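Multicopper oxidase (Arthrobacter sp. FB24, PDB 3GDC) probably couples the one-electron oxidation of phenolic or similar substrates to the reduction of dioxygen to water at copper centres, as laccases do. Local coordinates at residues D162-T174 against Y183-V197. Sequence-based numbering, arbitrary orientation.
Sequences DDEMVMVMNGYNT and YSVNGLPFHFMDFPV. With CA (calcium ion), chain H.
Asn186 continues the pairing of strand 163-172 with strand 182-185 by lending its side-chain amide where the second strand stops. Its ND2 donates to Val166 O at 2.8 Å, nearly straight and in the plane of both groups. OD1 accepts from Val168 N at 2.8 Å, the donor tilted off the carbonyl plane. With the backbone bond from Asn186 N to Val168 O, three bonds grip this one residue. CG lies beside the backbone N (chi1 -71°), which turns the amide back against the edge of strand 163-172. With an alanine here, Val166 O and Val168 N would probably lose these mates, leaving the backbone bond alone to hold this residue to strand 163-172. The strand bonds proper are the reciprocal pair between Asn170 and Ser184, an antiparallel hydrogen-bonded pair flanked by the non-hydrogen-bonded pairs Met169 with Val185 and Gly171 with Tyr183. A second polar cluster forms where the chain leaves strand 182-185: Tyr172 OH donates to Gly187 O at 2.6 Å, the carbonyl sitting at the ring edge, while Ser184 OG accepts from Gly187 N, an ST motif. Among apolar contacts, Val185 CG2 meets Met167 CB at 3.6 Å, and farther along, the bent end of Met165 reaches Val197 CG1 tip to tip, CE at 3.8 Å. Past Tyr172, Asn173 OD1 binds the calcium ion with Asp175, Gly176, Asp179 and Glu181 of the hairpin loop. Strand 205-211 pairs with 163-172 on its other edge, helix 13-18 touches Met165 and Asn186, and Val197 packs on strand 281-287 of the second sheet of this cupredoxin-type sandwich.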
loop_
_atom_site.group_PDB
_atom_site.type_symbol
_atom_site.label_atom_id
_atom_site.label_comp_id
_atom_site.label_asym_id
_atom_site.label_seq_id
_atom_site.Cartn_x
_atom_site.Cartn_y
_atom_site.Cartn_z
ATOM N N ASP A 162 6.864 -11.173 -25.833
ATOM C CA ASP A 162 6.479 -12.374 -26.553
ATOM C C ASP A 162 5.011 -12.712 -26.313
ATOM O O ASP A 162 4.366 -13.319 -27.163
ATOM C CB ASP A 162 7.376 -13.544 -26.164
ATOM C CG ASP A 162 8.817 -13.323 -26.568
ATOM O OD1 ASP A 162 9.042 -12.983 -27.756
ATOM O OD2 ASP A 162 9.719 -13.469 -25.701
ATOM N N ASP A 163 4.482 -12.310 -25.158
ATOM C CA ASP A 163 3.088 -12.595 -24.799
ATOM C C ASP A 163 2.570 -11.463 -23.914
ATOM O O ASP A 163 2.976 -11.343 -22.764
ATOM C CB ASP A 163 2.989 -13.947 -24.065
ATOM C CG ASP A 163 1.547 -14.454 -23.910
ATOM O OD1 ASP A 163 0.577 -13.735 -24.244
ATOM O OD2 ASP A 163 1.383 -15.608 -23.443
ATOM N N GLU A 164 1.692 -10.629 -24.454
ATOM C CA GLU A 164 1.158 -9.495 -23.703
ATOM C C GLU A 164 -0.279 -9.772 -23.308
ATOM O O GLU A 164 -1.074 -10.311 -24.096
ATOM C CB GLU A 164 1.246 -8.212 -24.529
ATOM C CG GLU A 164 1.099 -6.910 -23.727
ATOM C CD GLU A 164 1.679 -5.724 -24.477
ATOM O OE1 GLU A 164 2.207 -5.951 -25.591
ATOM O OE2 GLU A 164 1.625 -4.580 -23.972
ATOM N N MET A 165 -0.614 -9.418 -22.077
ATOM C CA MET A 165 -1.941 -9.712 -21.551
ATOM C C MET A 165 -2.429 -8.640 -20.579
ATOM O O MET A 165 -1.648 -7.789 -20.126
ATOM C CB MET A 165 -1.975 -11.100 -20.897
ATOM C CG MET A 165 -0.847 -11.369 -19.951
ATOM S SD MET A 165 -0.848 -13.080 -19.349
ATOM C CE MET A 165 -0.197 -13.947 -20.750
ATOM N N VAL A 166 -3.729 -8.682 -20.302
ATOM C CA VAL A 166 -4.378 -7.767 -19.369
ATOM C C VAL A 166 -5.130 -8.553 -18.295
ATOM O O VAL A 166 -5.822 -9.534 -18.580
ATOM C CB VAL A 166 -5.308 -6.711 -20.084
ATOM C CG1 VAL A 166 -6.396 -7.369 -20.932
ATOM C CG2 VAL A 166 -5.911 -5.727 -19.081
ATOM N N MET A 167 -4.968 -8.104 -17.056
ATOM C CA MET A 167 -5.631 -8.714 -15.908
ATOM C C MET A 167 -6.309 -7.647 -15.061
ATOM O O MET A 167 -5.635 -6.806 -14.438
ATOM C CB MET A 167 -4.611 -9.484 -15.060
ATOM C CG MET A 167 -4.078 -10.718 -15.763
ATOM S SD MET A 167 -3.099 -11.725 -14.640
ATOM C CE MET A 167 -2.850 -13.181 -15.681
ATOM N N VAL A 168 -7.637 -7.686 -15.034
ATOM C CA VAL A 168 -8.413 -6.752 -14.228
ATOM C C VAL A 168 -8.951 -7.496 -12.997
ATOM O O VAL A 168 -9.687 -8.489 -13.119
ATOM C CB VAL A 168 -9.572 -6.106 -15.019
ATOM C CG1 VAL A 168 -10.329 -5.117 -14.136
ATOM C CG2 VAL A 168 -9.054 -5.418 -16.310
ATOM N N MET A 169 -8.545 -7.025 -11.823
ATOM C CA MET A 169 -8.934 -7.639 -10.554
ATOM C C MET A 169 -10.169 -6.930 -10.030
ATOM O O MET A 169 -10.157 -5.705 -9.849
ATOM C CB MET A 169 -7.799 -7.522 -9.521
ATOM C CG MET A 169 -6.477 -8.121 -9.941
ATOM S SD MET A 169 -5.209 -7.939 -8.661
ATOM C CE MET A 169 -4.961 -6.149 -8.671
ATOM N N ASN A 170 -11.236 -7.689 -9.782
ATOM C CA ASN A 170 -12.477 -7.098 -9.300
ATOM C C ASN A 170 -13.123 -7.902 -8.171
ATOM O O ASN A 170 -12.567 -8.906 -7.701
ATOM C CB ASN A 170 -13.486 -6.936 -10.455
ATOM C CG ASN A 170 -14.003 -8.279 -10.978
ATOM O OD1 ASN A 170 -13.630 -9.329 -10.461
ATOM N ND2 ASN A 170 -14.869 -8.246 -11.992
ATOM N N GLY A 171 -14.296 -7.436 -7.756
ATOM C CA GLY A 171 -15.082 -8.092 -6.719
ATOM C C GLY A 171 -16.542 -8.034 -7.099
ATOM O O GLY A 171 -16.966 -7.160 -7.867
ATOM N N TYR A 172 -17.314 -8.969 -6.555
ATOM C CA TYR A 172 -18.745 -9.015 -6.796
ATOM C C TYR A 172 -19.491 -8.962 -5.482
ATOM O O TYR A 172 -19.318 -9.831 -4.627
ATOM C CB TYR A 172 -19.140 -10.275 -7.570
ATOM C CG TYR A 172 -18.598 -10.291 -8.983
ATOM C CD1 TYR A 172 -19.136 -9.448 -9.962
ATOM C CD2 TYR A 172 -17.531 -11.115 -9.328
ATOM C CE1 TYR A 172 -18.635 -9.442 -11.258
ATOM C CE2 TYR A 172 -17.016 -11.121 -10.626
ATOM C CZ TYR A 172 -17.583 -10.273 -11.584
ATOM O OH TYR A 172 -17.094 -10.241 -12.860
ATOM N N ASN A 173 -20.282 -7.904 -5.339
ATOM C CA ASN A 173 -21.165 -7.701 -4.204
ATOM C C ASN A 173 -22.547 -8.207 -4.606
ATOM O O ASN A 173 -23.300 -7.524 -5.315
ATOM C CB ASN A 173 -21.186 -6.213 -3.831
ATOM C CG ASN A 173 -22.061 -5.914 -2.620
ATOM O OD1 ASN A 173 -22.729 -6.803 -2.076
ATOM N ND2 ASN A 173 -22.055 -4.658 -2.192
ATOM N N THR A 174 -22.865 -9.423 -4.175
ATOM C CA THR A 174 -24.074 -10.101 -4.637
ATOM C C THR A 174 -25.284 -9.938 -3.702
ATOM O O THR A 174 -26.420 -10.073 -4.148
ATOM C CB THR A 174 -23.816 -11.600 -4.884
ATOM O OG1 THR A 174 -23.465 -12.226 -3.647
ATOM C CG2 THR A 174 -22.666 -11.799 -5.876
ATOM N N TYR A 183 -14.561 -12.762 -5.828
ATOM C CA TYR A 183 -13.447 -11.987 -6.402
ATOM C C TYR A 183 -13.001 -12.659 -7.677
ATOM O O TYR A 183 -13.177 -13.865 -7.846
ATOM C CB TYR A 183 -12.279 -11.908 -5.414
ATOM C CG TYR A 183 -12.643 -11.238 -4.106
ATOM C CD1 TYR A 183 -12.392 -9.887 -3.904
ATOM C CD2 TYR A 183 -13.265 -11.957 -3.070
ATOM C CE1 TYR A 183 -12.728 -9.255 -2.702
ATOM C CE2 TYR A 183 -13.614 -11.338 -1.872
ATOM C CZ TYR A 183 -13.343 -9.985 -1.694
ATOM O OH TYR A 183 -13.669 -9.371 -0.507
ATOM N N SER A 184 -12.448 -11.894 -8.613
ATOM C CA SER A 184 -11.990 -12.515 -9.845
ATOM C C SER A 184 -10.828 -11.755 -10.457
ATOM O O SER A 184 -10.544 -10.627 -10.065
ATOM C CB SER A 184 -13.143 -12.655 -10.859
ATOM O OG SER A 184 -13.253 -11.530 -11.727
ATOM N N VAL A 185 -10.142 -12.423 -11.380
ATOM C CA VAL A 185 -9.359 -11.728 -12.389
ATOM C C VAL A 185 -10.032 -11.952 -13.741
ATOM O O VAL A 185 -10.289 -13.090 -14.152
ATOM C CB VAL A 185 -7.855 -12.115 -12.383
ATOM C CG1 VAL A 185 -7.642 -13.632 -12.267
ATOM C CG2 VAL A 185 -7.157 -11.574 -13.637
ATOM N N ASN A 186 -10.353 -10.853 -14.419
ATOM C CA ASN A 186 -11.011 -10.919 -15.730
ATOM C C ASN A 186 -12.430 -11.483 -15.802
ATOM O O ASN A 186 -12.882 -11.901 -16.860
ATOM C CB ASN A 186 -10.070 -11.554 -16.774
ATOM C CG ASN A 186 -8.932 -10.636 -17.138
ATOM O OD1 ASN A 186 -8.915 -9.473 -16.719
ATOM N ND2 ASN A 186 -7.975 -11.136 -17.917
ATOM N N GLY A 187 -13.140 -11.470 -14.676
ATOM C CA GLY A 187 -14.585 -11.615 -14.702
ATOM C C GLY A 187 -15.206 -12.782 -13.965
ATOM O O GLY A 187 -16.316 -12.645 -13.450
ATOM N N LEU A 188 -14.518 -13.923 -13.924
ATOM C CA LEU A 188 -15.115 -15.138 -13.351
ATOM C C LEU A 188 -14.246 -15.768 -12.267
ATOM O O LEU A 188 -13.116 -16.175 -12.539
ATOM C CB LEU A 188 -15.376 -16.179 -14.432
ATOM C CG LEU A 188 -16.342 -15.882 -15.573
ATOM C CD1 LEU A 188 -16.375 -17.127 -16.478
ATOM C CD2 LEU A 188 -17.726 -15.540 -15.030
ATOM N N PRO A 189 -14.775 -15.854 -11.040
ATOM C CA PRO A 189 -14.090 -16.520 -9.937
ATOM C C PRO A 189 -13.554 -17.894 -10.353
ATOM O O PRO A 189 -14.284 -18.688 -10.967
ATOM C CB PRO A 189 -15.202 -16.675 -8.904
ATOM C CG PRO A 189 -16.047 -15.474 -9.133
ATOM C CD PRO A 189 -16.079 -15.310 -10.612
ATOM N N PHE A 190 -12.280 -18.131 -10.050
ATOM C CA PHE A 190 -11.590 -19.419 -10.282
ATOM C C PHE A 190 -11.451 -19.893 -11.738
ATOM O O PHE A 190 -11.026 -21.033 -11.979
ATOM C CB PHE A 190 -12.238 -20.557 -9.474
ATOM C CG PHE A 190 -12.334 -20.301 -7.996
ATOM C CD1 PHE A 190 -11.189 -20.254 -7.204
ATOM C CD2 PHE A 190 -13.575 -20.173 -7.387
ATOM C CE1 PHE A 190 -11.284 -20.039 -5.824
ATOM C CE2 PHE A 190 -13.680 -19.965 -6.004
ATOM C CZ PHE A 190 -12.537 -19.900 -5.225
ATOM N N HIS A 191 -11.768 -19.038 -12.710
ATOM C CA HIS A 191 -11.656 -19.441 -14.119
ATOM C C HIS A 191 -10.271 -19.987 -14.480
ATOM O O HIS A 191 -10.163 -21.012 -15.186
ATOM C CB HIS A 191 -12.053 -18.290 -15.057
ATOM C CG HIS A 191 -11.770 -18.560 -16.505
ATOM N ND1 HIS A 191 -12.645 -19.248 -17.319
ATOM C CD2 HIS A 191 -10.710 -18.231 -17.283
ATOM C CE1 HIS A 191 -12.134 -19.331 -18.536
ATOM N NE2 HIS A 191 -10.965 -18.717 -18.541
ATOM N N PHE A 192 -9.217 -19.317 -14.011
ATOM C CA PHE A 192 -7.851 -19.701 -14.386
ATOM C C PHE A 192 -7.304 -20.882 -13.563
ATOM O O PHE A 192 -6.175 -21.329 -13.771
ATOM C CB PHE A 192 -6.908 -18.486 -14.376
ATOM C CG PHE A 192 -7.295 -17.425 -15.377
ATOM C CD1 PHE A 192 -7.087 -17.635 -16.748
ATOM C CD2 PHE A 192 -7.902 -16.243 -14.962
ATOM C CE1 PHE A 192 -7.453 -16.668 -17.695
ATOM C CE2 PHE A 192 -8.272 -15.251 -15.906
ATOM C CZ PHE A 192 -8.047 -15.472 -17.275
ATOM N N MET A 193 -8.126 -21.391 -12.653
ATOM C CA MET A 193 -7.850 -22.693 -12.021
ATOM C C MET A 193 -8.170 -23.789 -13.026
ATOM O O MET A 193 -7.408 -24.754 -13.174
ATOM C CB MET A 193 -8.685 -22.901 -10.758
ATOM C CG MET A 193 -8.399 -21.940 -9.606
ATOM S SD MET A 193 -6.764 -22.174 -8.884
ATOM C CE MET A 193 -7.003 -23.731 -7.998
ATOM N N ASP A 194 -9.294 -23.626 -13.717
ATOM C CA ASP A 194 -9.776 -24.625 -14.682
ATOM C C ASP A 194 -9.156 -24.465 -16.050
ATOM O O ASP A 194 -9.011 -25.449 -16.795
ATOM C CB ASP A 194 -11.298 -24.559 -14.796
ATOM C CG ASP A 194 -11.984 -24.998 -13.531
ATOM O OD1 ASP A 194 -11.404 -25.842 -12.809
ATOM O OD2 ASP A 194 -13.102 -24.510 -13.254
ATOM N N PHE A 195 -8.815 -23.220 -16.387
ATOM C CA PHE A 195 -8.250 -22.869 -17.677
ATOM C C PHE A 195 -6.991 -22.052 -17.451
ATOM O O PHE A 195 -7.011 -20.831 -17.572
ATOM C CB PHE A 195 -9.287 -22.112 -18.521
ATOM C CG PHE A 195 -10.507 -22.932 -18.806
ATOM C CD1 PHE A 195 -10.493 -23.866 -19.840
ATOM C CD2 PHE A 195 -11.641 -22.826 -18.004
ATOM C CE1 PHE A 195 -11.603 -24.662 -20.089
ATOM C CE2 PHE A 195 -12.755 -23.617 -18.245
ATOM C CZ PHE A 195 -12.735 -24.535 -19.292
ATOM N N PRO A 196 -5.893 -22.730 -17.068
ATOM C CA PRO A 196 -4.675 -21.991 -16.739
ATOM C C PRO A 196 -4.184 -21.097 -17.878
ATOM O O PRO A 196 -4.424 -21.386 -19.062
ATOM C CB PRO A 196 -3.653 -23.104 -16.463
ATOM C CG PRO A 196 -4.468 -24.259 -16.022
ATOM C CD PRO A 196 -5.708 -24.184 -16.896
ATOM N N VAL A 197 -3.501 -20.015 -17.513
ATOM C CA VAL A 197 -2.903 -19.108 -18.496
ATOM C C VAL A 197 -1.707 -19.784 -19.169
ATOM O O VAL A 197 -0.699 -20.052 -18.519
ATOM C CB VAL A 197 -2.439 -17.800 -17.828
ATOM C CG1 VAL A 197 -1.897 -16.827 -18.875
ATOM C CG2 VAL A 197 -3.581 -17.161 -17.054
HETATM CA CA CA H . -22.299 -8.009 -0.019
#